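Local coordinates for putative exported protein (Bacteroides fragilis NCTC 9343, PDB 3IEE) that is of unknown function but is probably an exported lipoprotein, built almost wholly of long packed alpha helices, at residues 179-184 with 201-206; 196-201 with 246-251. One frame throughout, in Å; residues are numbered along the deposited sequence. Where two conformers were deposited one is given.

Contact 1 of 2, residues 179-184 with 201-206; sequences SSTMQS and DLKVAE. With EDO (1,2-ethanediol), chain H.
Ser-184 meets the folded side chain of Lys-203 from the neighbouring helix, and Thr-181, one turn earlier, meets the lysine's carbonyl. The lysine chain bends twice (chi2 -64°, chi3 -83°), which lays its CE against the serine, 3.3 Å from Ser-184 OG. No hydrogen bond joins the two segments: Ser-184 OG bonds instead to Gln-145. The ammonium end runs along its own helix toward the C-terminus, where Lys-203 NZ forms a 3.0 Å salt bridge with Glu-206 OE1, on the syn side of the carboxylate; its charge is thus paired within the helix at a buried interface. Thr-181 points CG2 across the gap, anti to its own amide nitrogen, so that this methyl rests 3.7 Å from Lys-203 O while OG1 bonds to Gln-210 and to Lys-177 O. A 1,2-ethanediol molecule, probably from the crystallisation liquor, sits on helix 169-189 at Ser-180, with EDO O1 giving a hydrogen bond of 3.1 Å to Ser-180 O and EDO O2 bonded to Ser-180 OG; Tyr-30 OH also holds it. The axes of the two short segments approach to 9.7 Å, their directions 166° apart, the nearly antiparallel packing of adjacent helices in an up-and-down helical bundle.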
loop_
_atom_site.group_PDB
_atom_site.type_symbol
_atom_site.label_atom_id
_atom_site.label_comp_id
_atom_site.label_asym_id
_atom_site.label_seq_id
_atom_site.Cartn_x
_atom_site.Cartn_y
_atom_site.Cartn_z
ATOM N N SER A 179 8.643 -7.040 3.509
ATOM C CA SER A 179 8.409 -6.313 2.250
ATOM C C SER A 179 7.007 -5.662 2.270
ATOM O O SER A 179 6.816 -4.516 1.832
ATOM C CB SER A 179 8.563 -7.268 1.080
ATOM O OG SER A 179 9.912 -7.696 0.959
ATOM N N SER A 180 6.017 -6.385 2.783
ATOM C CA SER A 180 4.652 -5.808 2.937
ATOM C C SER A 180 4.642 -4.612 3.903
ATOM O O SER A 180 4.008 -3.592 3.652
ATOM C CB SER A 180 3.646 -6.858 3.422
ATOM O OG SER A 180 3.482 -7.867 2.422
ATOM N N THR A 181 5.372 -4.724 5.004
ATOM C CA THR A 181 5.414 -3.668 5.978
ATOM C C THR A 181 6.084 -2.440 5.377
ATOM O O THR A 181 5.608 -1.298 5.602
ATOM C CB THR A 181 6.117 -4.091 7.311
ATOM O OG1 THR A 181 5.612 -5.363 7.777
ATOM C CG2 THR A 181 5.864 -3.059 8.413
HETATM N N MSE A 182 7.208 -2.613 4.662
HETATM C CA MSE A 182 7.864 -1.477 3.982
HETATM C C MSE A 182 6.922 -0.786 2.990
HETATM O O MSE A 182 6.857 0.452 2.946
HETATM C CB MSE A 182 9.164 -1.893 3.315
HETATM C CG MSE A 182 10.262 -2.211 4.364
HETATM SE SE MSE A 182 11.994 -2.497 3.501
HETATM C CE MSE A 182 11.686 -4.310 2.835
ATOM N N GLN A 183 6.175 -1.574 2.230
ATOM C CA GLN A 183 5.236 -0.986 1.257
ATOM C C GLN A 183 4.125 -0.215 1.965
ATOM O O GLN A 183 3.662 0.826 1.486
ATOM C CB GLN A 183 4.681 -2.078 0.326
ATOM C CG GLN A 183 3.867 -1.550 -0.825
ATOM C CD GLN A 183 4.690 -0.680 -1.758
ATOM O OE1 GLN A 183 5.613 -1.176 -2.394
ATOM N NE2 GLN A 183 4.382 0.622 -1.828
ATOM N N SER A 184 3.684 -0.732 3.102
ATOM C CA SER A 184 2.657 -0.048 3.894
ATOM C C SER A 184 3.175 1.319 4.381
ATOM O O SER A 184 2.462 2.347 4.417
ATOM C CB SER A 184 2.252 -0.905 5.090
ATOM O OG SER A 184 1.148 -0.304 5.681
ATOM N N ASP A 201 5.229 5.991 12.496
ATOM C CA ASP A 201 6.109 5.531 13.585
ATOM C C ASP A 201 5.702 4.144 14.106
ATOM O O ASP A 201 6.566 3.315 14.452
ATOM C CB ASP A 201 6.135 6.545 14.710
ATOM C CG ASP A 201 6.632 7.906 14.276
ATOM O OD1 ASP A 201 7.315 8.029 13.247
ATOM O OD2 ASP A 201 6.371 8.887 15.008
ATOM N N LEU A 202 4.398 3.896 14.167
ATOM C CA LEU A 202 3.862 2.633 14.636
ATOM C C LEU A 202 4.295 1.526 13.682
ATOM O O LEU A 202 4.755 0.441 14.103
ATOM C CB LEU A 202 2.331 2.714 14.661
ATOM C CG LEU A 202 1.596 1.577 15.352
ATOM C CD1 LEU A 202 2.056 1.381 16.808
ATOM C CD2 LEU A 202 0.101 1.899 15.297
ATOM N N LYS A 203 4.176 1.784 12.388
ATOM C CA LYS A 203 4.558 0.776 11.406
ATOM C C LYS A 203 6.086 0.539 11.376
ATOM O O LYS A 203 6.526 -0.589 11.139
ATOM C CB LYS A 203 4.057 1.129 10.007
ATOM C CG LYS A 203 2.540 1.145 9.874
ATOM C CD LYS A 203 1.893 -0.208 10.093
ATOM C CE LYS A 203 1.915 -1.090 8.835
ATOM N NZ LYS A 203 1.155 -2.370 9.032
ATOM N N VAL A 204 6.877 1.585 11.613
ATOM C CA VAL A 204 8.338 1.437 11.756
ATOM C C VAL A 204 8.671 0.582 12.968
ATOM O O VAL A 204 9.579 -0.299 12.933
ATOM C CB VAL A 204 9.047 2.790 11.822
ATOM C CG1 VAL A 204 10.508 2.580 12.246
ATOM C CG2 VAL A 204 8.902 3.526 10.479
ATOM N N ALA A 205 7.888 0.731 14.038
ATOM C CA ALA A 205 8.085 -0.108 15.217
ATOM C C ALA A 205 7.712 -1.561 14.914
ATOM O O ALA A 205 8.371 -2.482 15.390
ATOM C CB ALA A 205 7.241 0.460 16.424
ATOM N N GLU A 206 6.685 -1.796 14.094
ATOM C CA GLU A 206 6.343 -3.174 13.665
ATOM C C GLU A 206 7.469 -3.750 12.835
ATOM O O GLU A 206 7.870 -4.919 13.021
ATOM C CB GLU A 206 5.080 -3.216 12.825
ATOM C CG GLU A 206 3.814 -2.917 13.590
ATOM C CD GLU A 206 2.583 -2.847 12.683
ATOM O OE1 GLU A 206 2.639 -3.295 11.490
ATOM O OE2 GLU A 206 1.557 -2.310 13.189
HETATM C C1 EDO H . 1.143 -3.660 0.828
HETATM O O1 EDO H . 1.303 -3.265 2.211
HETATM C C2 EDO H . 1.950 -4.913 0.471
HETATM O O2 EDO H . 1.363 -6.108 1.055
#

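Contact 2 of 2, residues 196-201 with 246-251; sequences DGPRID and KVREKG
Successive bends at chi2 (-75°) and chi3 (-65°) curl the Arg-248 side chain and lay its guanidinium over Gly-197, while Asp-201, with CG anti to its carbonyl carbon, swings its carboxylate to the guanidinium edge. The arginine then grips the aspartate side-on through two nitrogens: Arg-248 NE bonds to Asp-201 OD1 at 2.9 Å, and Arg-248 NH2 to Asp-201 OD2 at the same 2.9 Å. Both bonds are nearly straight and lie close to the guanidinium plane, but they approach the syn sides of the oxygens from somewhat above the carboxylate, the two planes being 26° apart. Pairing both oxygens in this way fixes the rotation of each group. One guanidinium face lies directly on the backbone, with Gly-197 CA over its centre, 3.3 Å from Arg-248 CZ. Nearer the backbone of the arginine, Ile-200 CG2 meets the aliphatic part of the side chain at Arg-248 CG, 3.9 Å away. Just before Gly-197 in sequence, Asp-196 caps the helix start, its OD1 accepting from Arg-199 N at 3.1 Å. The type I turn from Val-247 to Lys-250 carries Arg-248 where the chain leaves helix 224-247, and the bidentate Arg-248/Asp-201 salt bridge ties it to the N-capped start of helix 197-215 in the helical bundle.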
loop_
_atom_site.group_PDB
_atom_site.type_symbol
_atom_site.label_atom_id
_atom_site.label_comp_id
_atom_site.label_asym_id
_atom_site.label_seq_id
_atom_site.Cartn_x
_atom_site.Cartn_y
_atom_site.Cartn_z
ATOM N N ASP A 196 0.213 11.069 8.392
ATOM C CA ASP A 196 -0.056 10.488 9.689
ATOM C C ASP A 196 1.250 10.034 10.332
ATOM O O ASP A 196 1.634 8.863 10.232
ATOM C CB ASP A 196 -1.011 9.320 9.592
ATOM C CG ASP A 196 -1.597 8.953 10.886
ATOM O OD1 ASP A 196 -0.927 9.145 11.923
ATOM O OD2 ASP A 196 -2.691 8.373 10.855
ATOM N N GLY A 197 1.989 11.005 10.859
ATOM C CA GLY A 197 3.296 10.736 11.457
ATOM C C GLY A 197 3.302 9.634 12.463
ATOM O O GLY A 197 4.131 8.710 12.388
ATOM N N PRO A 198 2.404 9.712 13.473
ATOM C CA PRO A 198 2.431 8.627 14.470
ATOM C C PRO A 198 2.126 7.249 13.903
ATOM O O PRO A 198 2.646 6.239 14.416
ATOM C CB PRO A 198 1.386 9.071 15.511
ATOM C CG PRO A 198 1.272 10.520 15.343
ATOM C CD PRO A 198 1.516 10.802 13.873
ATOM N N ARG A 199 1.242 7.180 12.909
ATOM C CA ARG A 199 0.962 5.904 12.240
ATOM C C ARG A 199 2.222 5.367 11.529
ATOM O O ARG A 199 2.529 4.177 11.657
ATOM C CB ARG A 199 -0.218 6.016 11.273
ATOM C CG ARG A 199 -0.577 4.712 10.625
ATOM C CD ARG A 199 -1.003 3.669 11.633
ATOM N NE ARG A 199 -1.545 2.518 10.926
ATOM C CZ ARG A 199 -2.045 1.423 11.487
ATOM N NH1 ARG A 199 -2.114 1.280 12.807
ATOM N NH2 ARG A 199 -2.495 0.464 10.690
ATOM N N ILE A 200 2.978 6.237 10.842
ATOM C CA ILE A 200 4.277 5.839 10.243
ATOM C C ILE A 200 5.193 5.301 11.356
ATOM O O ILE A 200 5.805 4.238 11.224
ATOM C CB ILE A 200 4.940 6.995 9.536
ATOM C CG1 ILE A 200 4.128 7.385 8.300
ATOM C CG2 ILE A 200 6.448 6.631 9.154
ATOM C CD1 ILE A 200 4.485 8.729 7.738
ATOM N N ASP A 201 5.229 5.991 12.496
ATOM C CA ASP A 201 6.109 5.531 13.585
ATOM C C ASP A 201 5.702 4.144 14.106
ATOM O O ASP A 201 6.566 3.315 14.452
ATOM C CB ASP A 201 6.135 6.545 14.710
ATOM C CG ASP A 201 6.632 7.906 14.276
ATOM O OD1 ASP A 201 7.315 8.029 13.247
ATOM O OD2 ASP A 201 6.371 8.887 15.008
ATOM N N LYS A 246 14.820 9.291 9.954
ATOM C CA LYS A 246 15.398 10.591 9.585
ATOM C C LYS A 246 14.383 11.489 8.852
ATOM O O LYS A 246 14.236 12.685 9.166
ATOM C CB LYS A 246 16.637 10.365 8.753
ATOM C CG LYS A 246 17.784 9.814 9.545
ATOM C CD LYS A 246 18.449 10.785 10.545
ATOM C CE LYS A 246 19.710 10.119 11.139
ATOM N NZ LYS A 246 20.455 10.991 12.076
ATOM N N VAL A 247 13.647 10.911 7.911
ATOM C CA VAL A 247 12.576 11.618 7.204
ATOM C C VAL A 247 11.468 12.075 8.172
ATOM O O VAL A 247 10.956 13.176 8.061
ATOM C CB VAL A 247 12.035 10.735 6.016
ATOM C CG1 VAL A 247 10.705 11.277 5.466
ATOM C CG2 VAL A 247 13.100 10.705 4.904
ATOM N N ARG A 248 11.156 11.239 9.150
ATOM C CA ARG A 248 10.197 11.620 10.189
ATOM C C ARG A 248 10.634 12.757 11.127
ATOM O O ARG A 248 9.791 13.336 11.870
ATOM C CB ARG A 248 9.778 10.389 10.999
ATOM C CG ARG A 248 8.651 9.648 10.312
ATOM C CD ARG A 248 7.286 10.395 10.473
ATOM N NE ARG A 248 6.809 10.470 11.846
ATOM C CZ ARG A 248 6.340 11.557 12.468
ATOM N NH1 ARG A 248 6.227 12.717 11.852
ATOM N NH2 ARG A 248 5.907 11.411 13.707
ATOM N N GLU A 249 11.926 13.117 11.125
ATOM C CA GLU A 249 12.388 14.323 11.824
ATOM C C GLU A 249 12.160 15.625 11.037
ATOM O O GLU A 249 12.337 16.730 11.565
ATOM C CB GLU A 249 13.876 14.201 12.183
ATOM C CG GLU A 249 14.204 13.069 13.099
ATOM C CD GLU A 249 15.718 12.950 13.283
ATOM O OE1 GLU A 249 16.384 13.990 13.445
ATOM O OE2 GLU A 249 16.212 11.823 13.273
ATOM N N LYS A 250 11.832 15.485 9.758
ATOM C CA LYS A 250 11.534 16.599 8.890
ATOM C C LYS A 250 10.043 16.953 8.934
ATOM O O LYS A 250 9.207 16.117 9.279
ATOM C CB LYS A 250 11.910 16.276 7.455
ATOM C CG LYS A 250 13.372 15.890 7.269
ATOM C CD LYS A 250 13.520 15.469 5.798
ATOM C CE LYS A 250 14.851 15.484 5.323
ATOM N NZ LYS A 250 14.839 15.283 3.812
ATOM N N GLY A 251 9.710 18.198 8.578
ATOM C CA GLY A 251 8.360 18.734 8.844
ATOM C C GLY A 251 7.352 18.704 7.686
ATOM O O GLY A 251 6.218 19.225 7.813
#

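How the contacts relate
Helix 197-215 serves both contacts: its start faces the place where the chain leaves helix 224-247 in contact 2, and the following residues pack on helix 169-189 in contact 1. Asp-201 belongs to the segments of both, but touches across only contact 2. The centres of the contacts lie about 12 Å apart, contact 1 being buried about 10 Å from the centre of the chain and contact 2 more peripheral, at about 17 Å. Their characters also differ, with charge pairing across the segments in contact 2 and packing without interhelical hydrogen bonds in contact 1. Leu-188 of helix 169-189 links the neighbourhoods, touching both Lys-203 and Ile-200. The ethanediol lies beside segment 179-184 and does not bridge contact 1.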